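PDB 3LKB: probable branched-chain amino acid ABC transporter, amino acid binding protein from Thermus thermophilus, which binds valine and probably delivers branched-chain amino acids to an ABC importer. Local coordinates for residues D22-Y34 and R277-M291. The protein carries 2 engineered substitutions. Numbering follows the deposited sequence.
Sequences DAGAPYGAAVEDY and RPENFIESVNYTNGM. With IPA (isopropyl alcohol), chain D.
D33, on helix 22-34, meets Y287 of helix 285-291 and R277 of the loop before helix 279-282, in the lobe of the periplasmic binding protein fold that contains strands 6-14 and 47-55. The axes of the segments 22-34 and 285-291 approach to 7.0 Å and cross at -44°. The arginine takes the carboxylate side-on: NE of R277 gives a nearly straight bond (176°) to the syn lone pair of D33 OD2 at 2.7 Å, while R277 NH2 reaches D33 OD1 from above the carboxylate plane at 3.0 Å. The anti lone pair of OD2 accepts from the hydroxyl of Y287; two donors, one of them the positively charged R277, thus grip this buried oxygen and probably favour the ionised acid. A29 CB covers one face of the guanidinium, whose NH1 bonds Q57 of the second subunit. The Y287 side chain is a knob among P26, A29, A30 and D33, and CG anti to its backbone N (chi1 -166°) carries the ring along helix 22-34 to the acid. S284 caps helix 285-291, its OG accepting from N286 N, and also bonds D237. P26 packs on F281, which crosses it at about a right angle. Farther along, N289 meets the edge of the Y27 ring; its ND2 bonds weakly to N286 OD1 and to Y232 of the valine pocket. Over one face of the Y27 ring G290 makes a CH-pi contact, its CA 3.6 Å from the ring centroid and almost on the normal.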
# COMPACT_ATOMS: atom_id res chain seq x y z
N ASP A 22 -0.04 -2.22 6.23
CA ASP A 22 -0.94 -1.36 7.03
C ASP A 22 -0.12 -0.38 7.89
O ASP A 22 -0.54 0.72 8.20
CB ASP A 22 -1.86 -2.20 7.98
CG ASP A 22 -2.95 -3.05 7.22
OD1 ASP A 22 -3.53 -2.55 6.20
OD2 ASP A 22 -3.23 -4.21 7.69
N ALA A 23 1.05 -0.82 8.33
CA ALA A 23 1.86 -0.04 9.24
C ALA A 23 3.03 0.57 8.47
O ALA A 23 3.37 1.73 8.65
CB ALA A 23 2.34 -0.93 10.43
N GLY A 24 3.62 -0.20 7.57
CA GLY A 24 4.76 0.32 6.86
C GLY A 24 4.47 1.51 5.94
O GLY A 24 5.36 2.35 5.74
N ALA A 25 3.26 1.57 5.37
CA ALA A 25 2.92 2.68 4.49
C ALA A 25 2.94 4.06 5.22
O ALA A 25 3.73 4.94 4.87
CB ALA A 25 1.59 2.42 3.76
N PRO A 26 2.12 4.20 6.27
CA PRO A 26 2.12 5.44 7.04
C PRO A 26 3.48 5.72 7.73
O PRO A 26 3.95 6.88 7.75
CB PRO A 26 0.97 5.24 8.03
CG PRO A 26 0.76 3.75 8.12
CD PRO A 26 1.04 3.29 6.72
N TYR A 27 4.14 4.68 8.20
CA TYR A 27 5.48 4.82 8.73
C TYR A 27 6.48 5.40 7.70
O TYR A 27 7.22 6.33 8.00
CB TYR A 27 5.98 3.44 9.17
CG TYR A 27 7.19 3.46 10.05
CD1 TYR A 27 7.07 3.18 11.41
CD2 TYR A 27 8.46 3.73 9.54
CE1 TYR A 27 8.18 3.17 12.25
CE2 TYR A 27 9.58 3.72 10.38
CZ TYR A 27 9.43 3.44 11.74
OH TYR A 27 10.54 3.40 12.60
N GLY A 28 6.52 4.80 6.50
CA GLY A 28 7.44 5.25 5.47
C GLY A 28 7.10 6.68 5.15
O GLY A 28 7.97 7.54 5.04
N ALA A 29 5.81 6.96 5.09
CA ALA A 29 5.37 8.28 4.68
C ALA A 29 5.86 9.34 5.69
O ALA A 29 6.30 10.43 5.31
CB ALA A 29 3.79 8.29 4.53
N ALA A 30 5.77 9.02 6.98
CA ALA A 30 6.22 9.95 8.04
C ALA A 30 7.71 10.22 7.91
O ALA A 30 8.14 11.34 8.10
CB ALA A 30 5.88 9.39 9.42
N VAL A 31 8.50 9.21 7.56
CA VAL A 31 9.95 9.43 7.49
C VAL A 31 10.23 10.45 6.36
O VAL A 31 10.98 11.40 6.53
CB VAL A 31 10.71 8.13 7.21
CG1 VAL A 31 12.14 8.44 6.93
CG2 VAL A 31 10.58 7.14 8.33
N GLU A 32 9.61 10.22 5.21
CA GLU A 32 9.82 11.07 4.06
C GLU A 32 9.36 12.47 4.40
O GLU A 32 10.06 13.43 4.11
CB GLU A 32 9.05 10.55 2.86
CG GLU A 32 9.36 11.34 1.62
CD GLU A 32 8.85 10.69 0.34
OE1 GLU A 32 8.93 9.43 0.19
OE2 GLU A 32 8.38 11.46 -0.53
N ASP A 33 8.19 12.59 5.03
CA ASP A 33 7.64 13.90 5.38
C ASP A 33 8.50 14.72 6.37
O ASP A 33 8.73 15.92 6.16
CB ASP A 33 6.19 13.79 5.88
CG ASP A 33 5.26 13.43 4.75
OD1 ASP A 33 5.77 13.41 3.61
OD2 ASP A 33 4.06 13.14 4.97
N TYR A 34 8.93 14.05 7.40
CA TYR A 34 9.72 14.70 8.42
C TYR A 34 11.05 15.19 7.85
O TYR A 34 11.51 16.30 8.14
CB TYR A 34 9.98 13.72 9.55
CG TYR A 34 10.49 14.47 10.74
CD1 TYR A 34 9.60 15.17 11.50
CD2 TYR A 34 11.84 14.45 11.01
CE1 TYR A 34 10.05 15.90 12.57
CE2 TYR A 34 12.30 15.19 12.07
CZ TYR A 34 11.41 15.91 12.83
OH TYR A 34 11.88 16.66 13.87
N ARG A 277 -1.18 14.72 2.88
CA ARG A 277 -1.43 13.32 3.19
C ARG A 277 -2.92 13.11 3.39
O ARG A 277 -3.62 14.04 3.81
CB ARG A 277 -0.64 12.87 4.44
CG ARG A 277 0.86 12.88 4.23
CD ARG A 277 1.22 11.97 3.11
NE ARG A 277 2.65 11.78 3.09
CZ ARG A 277 3.32 10.97 2.28
NH1 ARG A 277 2.69 10.21 1.37
NH2 ARG A 277 4.64 10.93 2.40
N PRO A 278 -3.41 11.91 3.07
CA PRO A 278 -4.82 11.61 3.39
C PRO A 278 -5.06 11.60 4.88
O PRO A 278 -4.15 11.22 5.66
CB PRO A 278 -5.05 10.21 2.83
CG PRO A 278 -3.78 9.81 2.16
CD PRO A 278 -2.73 10.82 2.34
N GLU A 279 -6.26 11.98 5.28
CA GLU A 279 -6.64 12.06 6.68
C GLU A 279 -6.27 10.84 7.51
O GLU A 279 -5.78 10.98 8.64
CB GLU A 279 -8.13 12.35 6.83
CG GLU A 279 -8.36 13.43 7.85
CD GLU A 279 -7.85 14.81 7.35
OE1 GLU A 279 -8.55 15.38 6.46
OE2 GLU A 279 -6.77 15.30 7.82
N ASN A 280 -6.51 9.66 6.95
CA ASN A 280 -6.23 8.42 7.66
C ASN A 280 -4.72 8.13 7.85
O ASN A 280 -4.38 7.39 8.75
CB ASN A 280 -6.97 7.21 7.06
CG ASN A 280 -6.33 6.70 5.79
OD1 ASN A 280 -6.41 7.33 4.74
ND2 ASN A 280 -5.67 5.54 5.88
N PHE A 281 -3.85 8.72 7.02
CA PHE A 281 -2.40 8.72 7.31
C PHE A 281 -2.08 9.66 8.45
O PHE A 281 -1.38 9.26 9.37
CB PHE A 281 -1.56 9.08 6.07
CG PHE A 281 -1.29 7.93 5.20
CD1 PHE A 281 0.00 7.53 4.91
CD2 PHE A 281 -2.35 7.19 4.69
CE1 PHE A 281 0.23 6.41 4.13
CE2 PHE A 281 -2.12 6.08 3.91
CZ PHE A 281 -0.82 5.68 3.65
N ILE A 282 -2.58 10.89 8.37
CA ILE A 282 -2.34 11.92 9.36
C ILE A 282 -2.64 11.35 10.76
O ILE A 282 -1.88 11.57 11.71
CB ILE A 282 -3.25 13.19 9.18
CG1 ILE A 282 -2.97 14.02 7.90
CG2 ILE A 282 -3.22 14.06 10.42
CD1 ILE A 282 -1.59 13.94 7.41
N GLU A 283 -3.72 10.59 10.89
CA GLU A 283 -4.11 10.11 12.21
C GLU A 283 -3.56 8.76 12.65
O GLU A 283 -3.84 8.31 13.76
CB GLU A 283 -5.63 10.18 12.41
CG GLU A 283 -6.44 9.42 11.43
CD GLU A 283 -7.97 9.74 11.52
OE1 GLU A 283 -8.77 8.87 11.06
OE2 GLU A 283 -8.34 10.84 12.05
N SER A 284 -2.82 8.09 11.77
CA SER A 284 -2.34 6.78 12.11
C SER A 284 -1.31 6.87 13.21
O SER A 284 -0.46 7.75 13.19
CB SER A 284 -1.73 6.15 10.89
OG SER A 284 -1.44 4.79 11.14
N VAL A 285 -1.36 5.96 14.16
CA VAL A 285 -0.32 5.88 15.17
C VAL A 285 1.01 5.52 14.52
O VAL A 285 2.07 5.86 15.04
CB VAL A 285 -0.67 4.90 16.30
CG1 VAL A 285 -0.44 3.43 15.85
CG2 VAL A 285 0.11 5.26 17.60
N ASN A 286 0.97 4.89 13.35
CA ASN A 286 2.24 4.56 12.65
C ASN A 286 2.93 5.71 11.89
O ASN A 286 4.16 5.75 11.74
CB ASN A 286 2.08 3.25 11.89
CG ASN A 286 1.83 2.11 12.87
OD1 ASN A 286 2.58 1.96 13.84
ND2 ASN A 286 0.75 1.39 12.70
N TYR A 287 2.14 6.68 11.49
CA TYR A 287 2.67 7.96 11.06
C TYR A 287 3.34 8.63 12.25
O TYR A 287 4.44 9.11 12.14
CB TYR A 287 1.50 8.78 10.48
CG TYR A 287 1.90 9.99 9.70
CD1 TYR A 287 2.51 9.85 8.47
CD2 TYR A 287 1.70 11.27 10.22
CE1 TYR A 287 2.90 10.94 7.75
CE2 TYR A 287 2.09 12.42 9.49
CZ TYR A 287 2.70 12.22 8.25
OH TYR A 287 3.11 13.27 7.46
N THR A 288 2.74 8.57 13.42
CA THR A 288 3.44 9.04 14.64
C THR A 288 4.75 8.27 14.88
O THR A 288 5.77 8.85 15.21
CB THR A 288 2.54 8.88 15.90
OG1 THR A 288 1.20 9.26 15.59
CG2 THR A 288 3.05 9.74 17.07
N ASN A 289 4.69 6.94 14.71
CA ASN A 289 5.80 6.02 14.92
C ASN A 289 6.99 6.31 14.01
O ASN A 289 8.12 6.47 14.47
CB ASN A 289 5.25 4.61 14.70
CG ASN A 289 6.19 3.51 15.15
OD1 ASN A 289 7.29 3.75 15.66
ND2 ASN A 289 5.75 2.25 14.93
N GLY A 290 6.74 6.42 12.71
CA GLY A 290 7.78 6.87 11.76
C GLY A 290 8.35 8.26 12.03
O GLY A 290 9.54 8.52 11.84
N MET A 291 7.49 9.16 12.49
CA MET A 291 7.93 10.52 12.73
C MET A 291 8.88 10.52 13.94
O MET A 291 9.90 11.23 13.97
CB MET A 291 6.73 11.47 12.92
CG MET A 291 7.14 12.93 12.86
SD MET A 291 5.77 14.10 12.62
CE MET A 291 5.48 13.55 10.94
C1 IPA D . -0.68 -7.51 5.46
C2 IPA D . -0.89 -6.02 5.17
C3 IPA D . -2.05 -5.74 4.20
O2 IPA D . -1.04 -5.32 6.38